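Local coordinates for protein-glutamate methylesterase/protein-glutamine glutaminase (Thermotoga maritima, PDB 3SFT) that probably removes methyl groups from specific methylglutamates of chemoreceptors and deamidates specific receptor glutamines, this chain being its C-terminal catalytic domain, at residues S6-V11 and K126-I131; D23-N28 and Y183-K188; T115-A120 and A143-F148; T152-D157 and Y178-Y183. One frame throughout, in Å; residues are numbered along the deposited sequence.

Contact 1 (S6-V11 and K126-I131); sequences SGKIVV and KTIAVI
The peptide groups of Ile9 and Val11 are the flat groups that meet Lys126, Ile128 and Val130, and no ring takes part. On one side of the two strands stand Val10 and Ile128, under helix 185-192; on the other stand Ile9, Thr127, Val11 and Ala129, under helix 112-123. The pairing is parallel. Ile128 N bonds to Ile9 O and Val11 N to Ile128 O, both at 2.9 Å and nearly in line with the carbonyl. Val130 N repeats the bond to Val11 O, whereas Ile9 N reaches Lys126 O at 3.3 Å, with an N-H...O angle of 151°. Val10 CG1 leans on Val130 CG2 at 3.9 Å.

Before the strands begin, Lys8 CB lies 3.1 Å from Lys126 O. Its CG stands anti to the carbonyl carbon (chi1 -54°), beside Lys126 CB, and the extended chain brings CE to 3.9 Å from Lys126 CD. Lys8 NZ ends on Leu192 O, in the C-terminal helix. An alanine at Lys8 would probably leave Leu192 O without this ammonium partner and Lys126 CB and CD without the methylenes that lie against them. Lys8 NZ and Lys126 NZ, 6.1 Å apart, probably repel each other mildly, so the two chains meet through their methylenes, and Lys8 alone is tied to Leu192, while backbone bonds and apolar side chains hold the buried strands.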
loop_
_atom_site.group_PDB
_atom_site.type_symbol
_atom_site.label_atom_id
_atom_site.label_comp_id
_atom_site.label_asym_id
_atom_site.label_seq_id
_atom_site.Cartn_x
_atom_site.Cartn_y
_atom_site.Cartn_z
ATOM N N SER A 6 18.086 -3.006 1.443
ATOM C CA SER A 6 17.998 -2.805 2.886
ATOM C C SER A 6 16.674 -2.165 3.308
ATOM O O SER A 6 15.945 -1.605 2.483
ATOM C CB SER A 6 19.162 -1.932 3.371
ATOM O OG SER A 6 19.089 -0.621 2.829
ATOM N N GLY A 7 16.382 -2.247 4.603
ATOM C CA GLY A 7 15.168 -1.666 5.141
ATOM C C GLY A 7 13.869 -2.375 4.802
ATOM O O GLY A 7 13.843 -3.398 4.112
ATOM N N LYS A 8 12.780 -1.801 5.291
ATOM C CA LYS A 8 11.451 -2.343 5.075
ATOM C C LYS A 8 10.682 -1.539 4.034
ATOM O O LYS A 8 11.196 -0.566 3.478
ATOM C CB LYS A 8 10.685 -2.346 6.398
ATOM C CG LYS A 8 11.430 -3.057 7.514
ATOM C CD LYS A 8 10.573 -3.249 8.744
ATOM C CE LYS A 8 11.345 -4.011 9.813
ATOM N NZ LYS A 8 10.489 -4.385 10.973
ATOM N N ILE A 9 9.462 -1.982 3.751
ATOM C CA ILE A 9 8.584 -1.304 2.808
ATOM C C ILE A 9 7.140 -1.460 3.276
ATOM O O ILE A 9 6.773 -2.465 3.888
ATOM C CB ILE A 9 8.723 -1.863 1.367
ATOM C CG1 ILE A 9 8.040 -0.914 0.375
ATOM C CG2 ILE A 9 8.135 -3.275 1.272
ATOM C CD1 ILE A 9 8.146 -1.357 -1.065
ATOM N N VAL A 10 6.343 -0.429 3.039
ATOM C CA VAL A 10 4.943 -0.455 3.409
ATOM C C VAL A 10 4.119 -0.345 2.130
ATOM O O VAL A 10 4.301 0.574 1.340
ATOM C CB VAL A 10 4.585 0.706 4.363
ATOM C CG1 VAL A 10 3.109 0.633 4.750
ATOM C CG2 VAL A 10 5.464 0.657 5.607
ATOM N N VAL A 11 3.271 -1.335 1.896
ATOM C CA VAL A 11 2.414 -1.343 0.726
ATOM C C VAL A 11 0.984 -1.288 1.250
ATOM O O VAL A 11 0.562 -2.149 2.024
ATOM C CB VAL A 11 2.627 -2.612 -0.125
ATOM C CG1 VAL A 11 1.686 -2.609 -1.321
ATOM C CG2 VAL A 11 4.079 -2.696 -0.591
ATOM N N LYS A 126 10.696 -8.357 5.618
ATOM C CA LYS A 126 10.705 -6.918 5.872
ATOM C C LYS A 126 9.541 -6.193 5.176
ATOM O O LYS A 126 9.506 -4.960 5.122
ATOM C CB LYS A 126 12.050 -6.309 5.442
ATOM C CG LYS A 126 13.263 -6.870 6.185
ATOM C CD LYS A 126 13.077 -6.791 7.699
ATOM C CE LYS A 126 14.262 -7.397 8.443
ATOM N NZ LYS A 126 15.519 -6.607 8.250
ATOM N N THR A 127 8.596 -6.965 4.641
ATOM C CA THR A 127 7.433 -6.406 3.956
ATOM C C THR A 127 6.302 -6.161 4.948
ATOM O O THR A 127 6.010 -7.004 5.794
ATOM C CB THR A 127 6.895 -7.360 2.859
ATOM O OG1 THR A 127 7.971 -7.776 2.015
ATOM C CG2 THR A 127 5.830 -6.661 2.004
ATOM N N ILE A 128 5.687 -4.990 4.850
ATOM C CA ILE A 128 4.563 -4.635 5.703
ATOM C C ILE A 128 3.392 -4.290 4.784
ATOM O O ILE A 128 3.516 -3.411 3.931
ATOM C CB ILE A 128 4.879 -3.410 6.596
ATOM C CG1 ILE A 128 5.998 -3.740 7.590
ATOM C CG2 ILE A 128 3.628 -2.980 7.360
ATOM C CD1 ILE A 128 6.410 -2.551 8.478
ATOM N N ALA A 129 2.285 -5.018 4.922
ATOM C CA ALA A 129 1.093 -4.775 4.107
ATOM C C ALA A 129 -0.003 -4.144 4.955
ATOM O O ALA A 129 -0.202 -4.524 6.108
ATOM C CB ALA A 129 0.584 -6.080 3.490
ATOM N N VAL A 130 -0.700 -3.170 4.378
ATOM C CA VAL A 130 -1.789 -2.483 5.063
ATOM C C VAL A 130 -3.003 -2.500 4.141
ATOM O O VAL A 130 -2.989 -1.890 3.077
ATOM C CB VAL A 130 -1.425 -1.007 5.396
ATOM C CG1 VAL A 130 -2.543 -0.365 6.204
ATOM C CG2 VAL A 130 -0.122 -0.941 6.177
ATOM N N ILE A 131 -4.045 -3.217 4.542
ATOM C CA ILE A 131 -5.247 -3.308 3.729
ATOM C C ILE A 131 -6.348 -2.483 4.367
ATOM O O ILE A 131 -6.859 -2.811 5.439
ATOM C CB ILE A 131 -5.687 -4.776 3.550
ATOM C CG1 ILE A 131 -4.518 -5.595 2.995
ATOM C CG2 ILE A 131 -6.895 -4.867 2.630
ATOM C CD1 ILE A 131 -3.948 -5.056 1.696
#

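Contact 2 (D23-N28 and Y183-K188); sequences DMIIPN and YKIPEK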
loop_
_atom_site.group_PDB
_atom_site.type_symbol
_atom_site.label_atom_id
_atom_site.label_comp_id
_atom_site.label_asym_id
_atom_site.label_seq_id
_atom_site.Cartn_x
_atom_site.Cartn_y
_atom_site.Cartn_z
ATOM N N ASP A 23 -6.116 9.863 5.080
ATOM C CA ASP A 23 -5.980 11.179 5.712
ATOM C C ASP A 23 -5.633 11.036 7.184
ATOM O O ASP A 23 -5.067 11.949 7.776
ATOM C CB ASP A 23 -7.283 11.984 5.611
ATOM C CG ASP A 23 -7.521 12.561 4.232
ATOM O OD1 ASP A 23 -6.583 12.597 3.406
ATOM O OD2 ASP A 23 -8.666 12.986 3.979
ATOM N N MET A 24 -6.033 9.914 7.780
ATOM C CA MET A 24 -5.757 9.633 9.187
ATOM C C MET A 24 -4.415 8.917 9.352
ATOM O O MET A 24 -3.937 8.739 10.473
ATOM C CB MET A 24 -6.852 8.738 9.779
ATOM C CG MET A 24 -8.249 9.328 9.813
ATOM S SD MET A 24 -9.428 8.211 10.653
ATOM C CE MET A 24 -10.450 7.704 9.272
ATOM N N ILE A 25 -3.804 8.522 8.237
ATOM C CA ILE A 25 -2.538 7.787 8.271
ATOM C C ILE A 25 -1.311 8.553 7.784
ATOM O O ILE A 25 -0.413 8.866 8.565
ATOM C CB ILE A 25 -2.640 6.472 7.453
ATOM C CG1 ILE A 25 -3.833 5.640 7.925
ATOM C CG2 ILE A 25 -1.354 5.659 7.587
ATOM C CD1 ILE A 25 -4.064 4.395 7.096
ATOM N N ILE A 26 -1.269 8.816 6.481
ATOM C CA ILE A 26 -0.148 9.506 5.848
ATOM C C ILE A 26 0.284 10.833 6.487
ATOM O O ILE A 26 1.475 11.046 6.717
ATOM C CB ILE A 26 -0.404 9.684 4.332
ATOM C CG1 ILE A 26 -0.715 8.321 3.703
ATOM C CG2 ILE A 26 0.805 10.330 3.641
ATOM C CD1 ILE A 26 0.355 7.259 3.940
ATOM N N PRO A 27 -0.670 11.739 6.780
ATOM C CA PRO A 27 -0.319 13.027 7.393
ATOM C C PRO A 27 0.298 12.901 8.786
ATOM O O PRO A 27 0.938 13.834 9.262
ATOM C CB PRO A 27 -1.668 13.752 7.457
ATOM C CG PRO A 27 -2.423 13.175 6.294
ATOM C CD PRO A 27 -2.103 11.711 6.432
ATOM N N ASN A 28 0.115 11.746 9.427
ATOM C CA ASN A 28 0.634 11.519 10.773
ATOM C C ASN A 28 1.939 10.722 10.846
ATOM O O ASN A 28 2.237 10.086 11.860
ATOM C CB ASN A 28 -0.446 10.875 11.645
ATOM C CG ASN A 28 -1.730 11.701 11.694
ATOM O OD1 ASN A 28 -2.834 11.163 11.587
ATOM N ND2 ASN A 28 -1.587 13.016 11.838
ATOM N N TYR A 183 -6.622 5.670 12.417
ATOM C CA TYR A 183 -5.816 6.571 13.242
ATOM C C TYR A 183 -4.731 5.900 14.094
ATOM O O TYR A 183 -3.764 6.555 14.493
ATOM C CB TYR A 183 -6.714 7.475 14.104
ATOM C CG TYR A 183 -7.696 6.750 15.007
ATOM C CD1 TYR A 183 -7.312 6.298 16.273
ATOM C CD2 TYR A 183 -9.013 6.532 14.602
ATOM C CE1 TYR A 183 -8.214 5.649 17.111
ATOM C CE2 TYR A 183 -9.921 5.885 15.429
ATOM C CZ TYR A 183 -9.513 5.446 16.685
ATOM O OH TYR A 183 -10.404 4.804 17.512
ATOM N N LYS A 184 -4.889 4.612 14.395
ATOM C CA LYS A 184 -3.877 3.901 15.179
ATOM C C LYS A 184 -2.826 3.227 14.295
ATOM O O LYS A 184 -1.809 2.740 14.789
ATOM C CB LYS A 184 -4.515 2.867 16.110
ATOM C CG LYS A 184 -5.023 3.450 17.427
ATOM C CD LYS A 184 -5.485 2.355 18.374
ATOM C CE LYS A 184 -5.915 2.912 19.730
ATOM N NZ LYS A 184 -4.778 3.516 20.488
ATOM N N ILE A 185 -3.087 3.193 12.992
ATOM C CA ILE A 185 -2.174 2.581 12.030
ATOM C C ILE A 185 -0.814 3.294 11.929
ATOM O O ILE A 185 0.219 2.633 11.913
ATOM C CB ILE A 185 -2.850 2.425 10.633
ATOM C CG1 ILE A 185 -4.029 1.448 10.742
ATOM C CG2 ILE A 185 -1.847 1.938 9.586
ATOM C CD1 ILE A 185 -4.643 1.040 9.405
ATOM N N PRO A 186 -0.795 4.643 11.868
ATOM C CA PRO A 186 0.478 5.378 11.778
ATOM C C PRO A 186 1.387 5.052 12.958
ATOM O O PRO A 186 2.598 4.890 12.802
ATOM C CB PRO A 186 0.033 6.837 11.872
ATOM C CG PRO A 186 -1.303 6.826 11.288
ATOM C CD PRO A 186 -1.929 5.583 11.841
ATOM N N GLU A 187 0.783 4.966 14.139
ATOM C CA GLU A 187 1.508 4.679 15.375
ATOM C C GLU A 187 2.116 3.290 15.330
ATOM O O GLU A 187 3.259 3.096 15.737
ATOM C CB GLU A 187 0.573 4.827 16.585
ATOM C CG GLU A 187 -0.162 6.177 16.604
ATOM C CD GLU A 187 -1.251 6.287 17.665
ATOM O OE1 GLU A 187 -1.691 7.426 17.924
ATOM O OE2 GLU A 187 -1.681 5.252 18.222
ATOM N N LYS A 188 1.356 2.331 14.806
ATOM C CA LYS A 188 1.836 0.961 14.698
ATOM C C LYS A 188 2.983 0.890 13.690
ATOM O O LYS A 188 3.981 0.212 13.933
ATOM C CB LYS A 188 0.694 0.024 14.297
ATOM C CG LYS A 188 1.091 -1.438 14.145
ATOM C CD LYS A 188 1.774 -1.995 15.391
ATOM C CE LYS A 188 0.842 -2.035 16.589
ATOM N NZ LYS A 188 1.504 -2.675 17.760
#
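Ile25 reaches across to Pro186 and Ile185 with most of its side chain. Its CB lies 4.1 Å from Pro186 CG, and CG2, anti to the backbone N, comes to 3.9 Å from the same ring carbon, the two side chains meeting at about a right angle. CG1 turns the other way, beside the backbone N (chi1 -54°), and rests against Ala182 O. The tip, CD1, meets two branches of Ile185, 4.1 Å from both CD1 and CG2.

On the other side the contact is carried by Pro186. Its CG presses on the backbone of the loop, 3.4 Å from Met24 O and equally close to Ile25 CA, while its CB faces Ile25 O and Asn28 O and touches Asn28 CB at 4.1 Å. Sitting in the first turn of helix 185-192, the proline has no N-H to offer, and a place where no helical donor is needed suits it. Farther out, the Met24 sulfur comes up to the edge of the Tyr183 ring, near its plane, with SD 4.3 Å from CD2. The hydroxyl of that tyrosine is taken by Glu159.

The contact thus grades from a buried isoleucine pair to a more exposed Met-Tyr contact. Behind the loop, Asp23 forms a salt bridge with Arg54 of helix 48-58, and Ile26 packs on Leu55. Ile185 also packs on Ile154 and Leu180, so the start of the C-terminal helix packs on both the parallel sheet and the loop that follows helix 18-22, in a helical layer of the doubly wound alpha/beta fold.

Contact 3 (T115-A120 and A143-F148); sequences TLDKAA and AFKVKF
Two helices of one layer of the doubly wound alpha/beta fold meet here, Leu116, Asp117 and Ala120 of helix 112-123 touching Lys145 and Val146 of helix 140-148. The axes of segments 115-120 and 143-148 run nearly parallel, 10° apart, with a closest approach of 8.5 Å. Leu116 CD2 touches Val146 CG2 at 3.8 Å, and Ala120 CB lies 4.1 Å from Val146 CA, a small side chain that lets the backbones come close.

On the outer side, Asp117 carries a salt-bridge network. Its CG stands anti to the backbone N (chi1 174°), and OD1 faces Lys145 NZ at a long 3.6 Å. The other oxygen, OD2, takes Lys118 NZ at 3.3 Å on its anti side, 33° out of the carboxylate plane. Lys145 is bent at three successive torsions, which folds its ammonium group back to the aspartate. An alanine at Asp117 would probably leave both ammonium groups without their shared counter-charge and Lys145 free to turn.

Beneath the charges the apolar groups rest on the sheet: Leu116 packs on Val11 and Ala129, and Val146 on Thr127 and Ala129, so strand 127-131, which separates the two helices in sequence, runs under their seam.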
loop_
_atom_site.group_PDB
_atom_site.type_symbol
_atom_site.label_atom_id
_atom_site.label_comp_id
_atom_site.label_asym_id
_atom_site.label_seq_id
_atom_site.Cartn_x
_atom_site.Cartn_y
_atom_site.Cartn_z
ATOM N N THR A 115 1.185 -5.497 -6.753
ATOM C CA THR A 115 2.263 -4.773 -6.077
ATOM C C THR A 115 2.819 -5.550 -4.877
ATOM O O THR A 115 4.037 -5.597 -4.665
ATOM C CB THR A 115 1.801 -3.368 -5.630
ATOM O OG1 THR A 115 1.404 -2.614 -6.782
ATOM C CG2 THR A 115 2.927 -2.619 -4.922
ATOM N N LEU A 116 1.925 -6.153 -4.096
ATOM C CA LEU A 116 2.322 -6.930 -2.927
ATOM C C LEU A 116 3.087 -8.185 -3.319
ATOM O O LEU A 116 4.022 -8.586 -2.632
ATOM C CB LEU A 116 1.100 -7.285 -2.083
ATOM C CG LEU A 116 0.548 -6.134 -1.238
ATOM C CD1 LEU A 116 -0.874 -6.415 -0.792
ATOM C CD2 LEU A 116 1.445 -5.933 -0.042
ATOM N N ASP A 117 2.685 -8.804 -4.426
ATOM C CA ASP A 117 3.355 -9.999 -4.923
ATOM C C ASP A 117 4.818 -9.648 -5.185
ATOM O O ASP A 117 5.728 -10.344 -4.730
ATOM C CB ASP A 117 2.687 -10.477 -6.221
ATOM C CG ASP A 117 3.422 -11.644 -6.872
ATOM O OD1 ASP A 117 3.878 -12.555 -6.146
ATOM O OD2 ASP A 117 3.535 -11.655 -8.119
ATOM N N LYS A 118 5.034 -8.548 -5.902
ATOM C CA LYS A 118 6.378 -8.101 -6.213
ATOM C C LYS A 118 7.143 -7.652 -4.973
ATOM O O LYS A 118 8.267 -8.096 -4.758
ATOM C CB LYS A 118 6.348 -6.988 -7.267
ATOM C CG LYS A 118 5.821 -7.441 -8.617
ATOM C CD LYS A 118 6.560 -8.691 -9.088
ATOM C CE LYS A 118 6.023 -9.193 -10.419
ATOM N NZ LYS A 118 4.574 -9.506 -10.347
ATOM N N ALA A 119 6.521 -6.816 -4.135
ATOM C CA ALA A 119 7.177 -6.316 -2.920
ATOM C C ALA A 119 7.603 -7.428 -1.967
ATOM O O ALA A 119 8.726 -7.430 -1.475
ATOM C CB ALA A 119 6.285 -5.319 -2.192
ATOM N N ALA A 120 6.703 -8.376 -1.723
ATOM C CA ALA A 120 6.971 -9.492 -0.826
ATOM C C ALA A 120 8.161 -10.335 -1.271
ATOM O O ALA A 120 8.994 -10.729 -0.457
ATOM C CB ALA A 120 5.737 -10.362 -0.699
ATOM N N ALA A 143 -1.848 -10.463 0.700
ATOM C CA ALA A 143 -1.558 -10.656 2.120
ATOM C C ALA A 143 -1.014 -12.066 2.326
ATOM O O ALA A 143 -0.141 -12.292 3.165
ATOM C CB ALA A 143 -2.808 -10.429 2.967
ATOM N N PHE A 144 -1.529 -13.007 1.540
ATOM C CA PHE A 144 -1.075 -14.392 1.599
ATOM C C PHE A 144 0.424 -14.436 1.302
ATOM O O PHE A 144 1.198 -15.034 2.053
ATOM C CB PHE A 144 -1.836 -15.251 0.580
ATOM C CG PHE A 144 -1.099 -16.498 0.179
ATOM C CD1 PHE A 144 -0.960 -17.557 1.068
ATOM C CD2 PHE A 144 -0.478 -16.582 -1.063
ATOM C CE1 PHE A 144 -0.208 -18.682 0.727
ATOM C CE2 PHE A 144 0.276 -17.705 -1.412
ATOM C CZ PHE A 144 0.412 -18.753 -0.512
ATOM N N LYS A 145 0.823 -13.798 0.203
ATOM C CA LYS A 145 2.227 -13.750 -0.203
ATOM C C LYS A 145 3.113 -13.126 0.871
ATOM O O LYS A 145 4.184 -13.646 1.177
ATOM C CB LYS A 145 2.386 -12.972 -1.516
ATOM C CG LYS A 145 2.543 -13.850 -2.761
ATOM C CD LYS A 145 1.230 -14.510 -3.192
ATOM C CE LYS A 145 0.217 -13.505 -3.740
ATOM N NZ LYS A 145 0.460 -13.101 -5.161
ATOM N N VAL A 146 2.650 -12.016 1.442
ATOM C CA VAL A 146 3.379 -11.314 2.489
ATOM C C VAL A 146 3.636 -12.248 3.660
ATOM O O VAL A 146 4.769 -12.359 4.130
ATOM C CB VAL A 146 2.616 -10.046 2.962
ATOM C CG1 VAL A 146 3.284 -9.443 4.196
ATOM C CG2 VAL A 146 2.583 -9.012 1.843
ATOM N N LYS A 147 2.595 -12.941 4.113
ATOM C CA LYS A 147 2.744 -13.866 5.227
ATOM C C LYS A 147 3.629 -15.054 4.855
ATOM O O LYS A 147 4.427 -15.510 5.669
ATOM C CB LYS A 147 1.380 -14.349 5.737
ATOM C CG LYS A 147 0.503 -13.257 6.353
ATOM C CD LYS A 147 1.249 -12.412 7.393
ATOM C CE LYS A 147 1.875 -13.274 8.478
ATOM N NZ LYS A 147 2.569 -12.423 9.482
ATOM N N PHE A 148 3.490 -15.540 3.623
ATOM C CA PHE A 148 4.292 -16.665 3.133
ATOM C C PHE A 148 5.791 -16.343 3.256
ATOM O O PHE A 148 6.603 -17.235 3.511
ATOM C CB PHE A 148 3.933 -16.983 1.673
ATOM C CG PHE A 148 4.678 -18.163 1.099
ATOM C CD1 PHE A 148 4.231 -19.463 1.325
ATOM C CD2 PHE A 148 5.831 -17.976 0.334
ATOM C CE1 PHE A 148 4.921 -20.563 0.801
ATOM C CE2 PHE A 148 6.530 -19.063 -0.195
ATOM C CZ PHE A 148 6.074 -20.362 0.039
#

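Contact 4 (T152-D157 and Y178-Y183); sequences TVIAED and YVLPAY
Glu156 OE2 is gripped by the hydroxyls of Ser21 and Thr160, and across the contact it lies 3.5 Å from Ala182 CB. The extended side chain, with CG anti to the backbone N (chi1 -176°), passes Leu180 O on its way there. OE1 accepts a bond from Thr133 N, and Thr160 OG1 also bonds to Ala182 N, so one hydroxyl links the carboxylate to the turn after strand 178-180.

The backbones pair in parallel. Ala155 N meets Tyr178 O at 2.8 Å with a nearly straight N-H...O angle of 178°, while Tyr178 N to Val153 O and Leu180 N to Ala155 O continue the ladder. Asp157 N also reaches Leu180 O at 2.8 Å, but from above the carbonyl plane, 70° out of it, where the strand is ending. Beside that bond Asp157 CB sits 3.5 Å from Pro181 N.

Where the two strands begin to pair, the Tyr178 ring receives Thr152 CG2 at its edge, 3.9 Å from CE2. Ile154 CG1 approaches obliquely, 3.9 Å from CD2. On the opposite side of the sheet, Ala155 and Val179 both touch Ile171 of helix 166-172, which joins the two strands in a beta-alpha-beta crossover; 178-180 is an edge strand of the sheet.

The buried Glu156 carboxylate, given an N-H and two hydroxyls, is likely to be stabilised by these dipoles, and through them it ties the end of strand 152-156 to the polypeptide that supplies them.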
loop_
_atom_site.group_PDB
_atom_site.type_symbol
_atom_site.label_atom_id
_atom_site.label_comp_id
_atom_site.label_asym_id
_atom_site.label_seq_id
_atom_site.Cartn_x
_atom_site.Cartn_y
_atom_site.Cartn_z
ATOM N N THR A 152 4.627 -8.781 7.599
ATOM C CA THR A 152 3.609 -8.387 8.564
ATOM C C THR A 152 2.401 -7.755 7.865
ATOM O O THR A 152 2.552 -6.973 6.927
ATOM C CB THR A 152 4.209 -7.385 9.584
ATOM O OG1 THR A 152 5.257 -8.030 10.325
ATOM C CG2 THR A 152 3.143 -6.879 10.549
ATOM N N VAL A 153 1.206 -8.060 8.359
ATOM C CA VAL A 153 -0.019 -7.541 7.760
ATOM C C VAL A 153 -0.929 -6.791 8.733
ATOM O O VAL A 153 -1.187 -7.244 9.848
ATOM C CB VAL A 153 -0.823 -8.681 7.093
ATOM C CG1 VAL A 153 -2.151 -8.164 6.559
ATOM C CG2 VAL A 153 -0.003 -9.320 5.985
ATOM N N ILE A 154 -1.407 -5.634 8.290
ATOM C CA ILE A 154 -2.308 -4.811 9.078
ATOM C C ILE A 154 -3.608 -4.607 8.305
ATOM O O ILE A 154 -3.594 -4.229 7.134
ATOM C CB ILE A 154 -1.694 -3.426 9.381
ATOM C CG1 ILE A 154 -0.431 -3.576 10.227
ATOM C CG2 ILE A 154 -2.700 -2.557 10.110
ATOM C CD1 ILE A 154 0.378 -2.287 10.355
ATOM N N ALA A 155 -4.730 -4.904 8.951
ATOM C CA ALA A 155 -6.041 -4.726 8.335
ATOM C C ALA A 155 -6.761 -3.610 9.074
ATOM O O ALA A 155 -6.663 -3.510 10.298
ATOM C CB ALA A 155 -6.845 -6.005 8.415
ATOM N N GLU A 156 -7.457 -2.756 8.329
ATOM C CA GLU A 156 -8.186 -1.655 8.937
ATOM C C GLU A 156 -9.441 -2.156 9.651
ATOM O O GLU A 156 -10.211 -2.953 9.105
ATOM C CB GLU A 156 -8.553 -0.591 7.897
ATOM C CG GLU A 156 -9.237 0.650 8.509
ATOM C CD GLU A 156 -9.542 1.751 7.496
ATOM O OE1 GLU A 156 -9.290 1.563 6.293
ATOM O OE2 GLU A 156 -10.043 2.819 7.905
ATOM N N ASP A 157 -9.605 -1.716 10.895
ATOM C CA ASP A 157 -10.748 -2.076 11.722
ATOM C C ASP A 157 -12.024 -1.467 11.135
ATOM O O ASP A 157 -12.000 -0.371 10.565
ATOM C CB ASP A 157 -10.521 -1.562 13.154
ATOM C CG ASP A 157 -11.596 -2.015 14.123
ATOM O OD1 ASP A 157 -11.356 -2.982 14.875
ATOM O OD2 ASP A 157 -12.680 -1.403 14.141
ATOM N N TYR A 178 -2.566 -7.502 12.771
ATOM C CA TYR A 178 -3.163 -6.388 13.500
ATOM C C TYR A 178 -4.440 -5.917 12.808
ATOM O O TYR A 178 -4.527 -5.899 11.577
ATOM C CB TYR A 178 -2.194 -5.199 13.571
ATOM C CG TYR A 178 -0.864 -5.507 14.211
ATOM C CD1 TYR A 178 -0.723 -5.534 15.601
ATOM C CD2 TYR A 178 0.257 -5.783 13.429
ATOM C CE1 TYR A 178 0.503 -5.831 16.195
ATOM C CE2 TYR A 178 1.484 -6.082 14.013
ATOM C CZ TYR A 178 1.600 -6.105 15.393
ATOM O OH TYR A 178 2.811 -6.421 15.964
ATOM N N VAL A 179 -5.438 -5.575 13.612
ATOM C CA VAL A 179 -6.704 -5.051 13.111
ATOM C C VAL A 179 -6.796 -3.729 13.857
ATOM O O VAL A 179 -7.018 -3.708 15.067
ATOM C CB VAL A 179 -7.890 -5.969 13.475
ATOM C CG1 VAL A 179 -9.189 -5.379 12.934
ATOM C CG2 VAL A 179 -7.665 -7.365 12.889
ATOM N N LEU A 180 -6.578 -2.629 13.145
ATOM C CA LEU A 180 -6.564 -1.315 13.777
ATOM C C LEU A 180 -7.342 -0.225 13.063
ATOM O O LEU A 180 -7.395 -0.188 11.835
ATOM C CB LEU A 180 -5.113 -0.832 13.889
ATOM C CG LEU A 180 -4.074 -1.693 14.610
ATOM C CD1 LEU A 180 -2.690 -1.269 14.168
ATOM C CD2 LEU A 180 -4.227 -1.558 16.114
ATOM N N PRO A 181 -7.975 0.677 13.832
ATOM C CA PRO A 181 -8.718 1.760 13.184
ATOM C C PRO A 181 -7.638 2.609 12.508
ATOM O O PRO A 181 -6.492 2.624 12.959
ATOM C CB PRO A 181 -9.386 2.469 14.362
ATOM C CG PRO A 181 -8.486 2.169 15.521
ATOM C CD PRO A 181 -8.145 0.718 15.293
ATOM N N ALA A 182 -7.982 3.258 11.404
ATOM C CA ALA A 182 -7.023 4.053 10.637
ATOM C C ALA A 182 -6.082 4.942 11.442
ATOM O O ALA A 182 -4.878 4.950 11.189
ATOM C CB ALA A 182 -7.746 4.872 9.578
ATOM N N TYR A 183 -6.622 5.670 12.417
ATOM C CA TYR A 183 -5.816 6.571 13.242
ATOM C C TYR A 183 -4.731 5.900 14.094
ATOM O O TYR A 183 -3.764 6.555 14.493
ATOM C CB TYR A 183 -6.714 7.475 14.104
ATOM C CG TYR A 183 -7.696 6.750 15.007
ATOM C CD1 TYR A 183 -7.312 6.298 16.273
ATOM C CD2 TYR A 183 -9.013 6.532 14.602
ATOM C CE1 TYR A 183 -8.214 5.649 17.111
ATOM C CE2 TYR A 183 -9.921 5.885 15.429
ATOM C CZ TYR A 183 -9.513 5.446 16.685
ATOM O OH TYR A 183 -10.404 4.804 17.512
#

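From the N terminus, the first strand opens contact 1, which closes 115 residues later on the neighbouring strand 127-131. Residues 23-28 open the longest loop, closed by contact 2 at the C-terminal helix; it crosses contact 1 and encloses contacts 3 and 4. Contact 3 starts before contact 1 has closed, so these two cross, and closes at helix 140-148, 23 residues on; contact 4 follows both in series and closes at strand 178-180, 21 residues on. Contacts 1 and 4 share one sheet, through strands 127-131 and 152-156. Contact 3 lies on one side of this sheet and contact 2 on the other, their centres about 22 Å apart, while Tyr183 belongs to contacts 2 and 4.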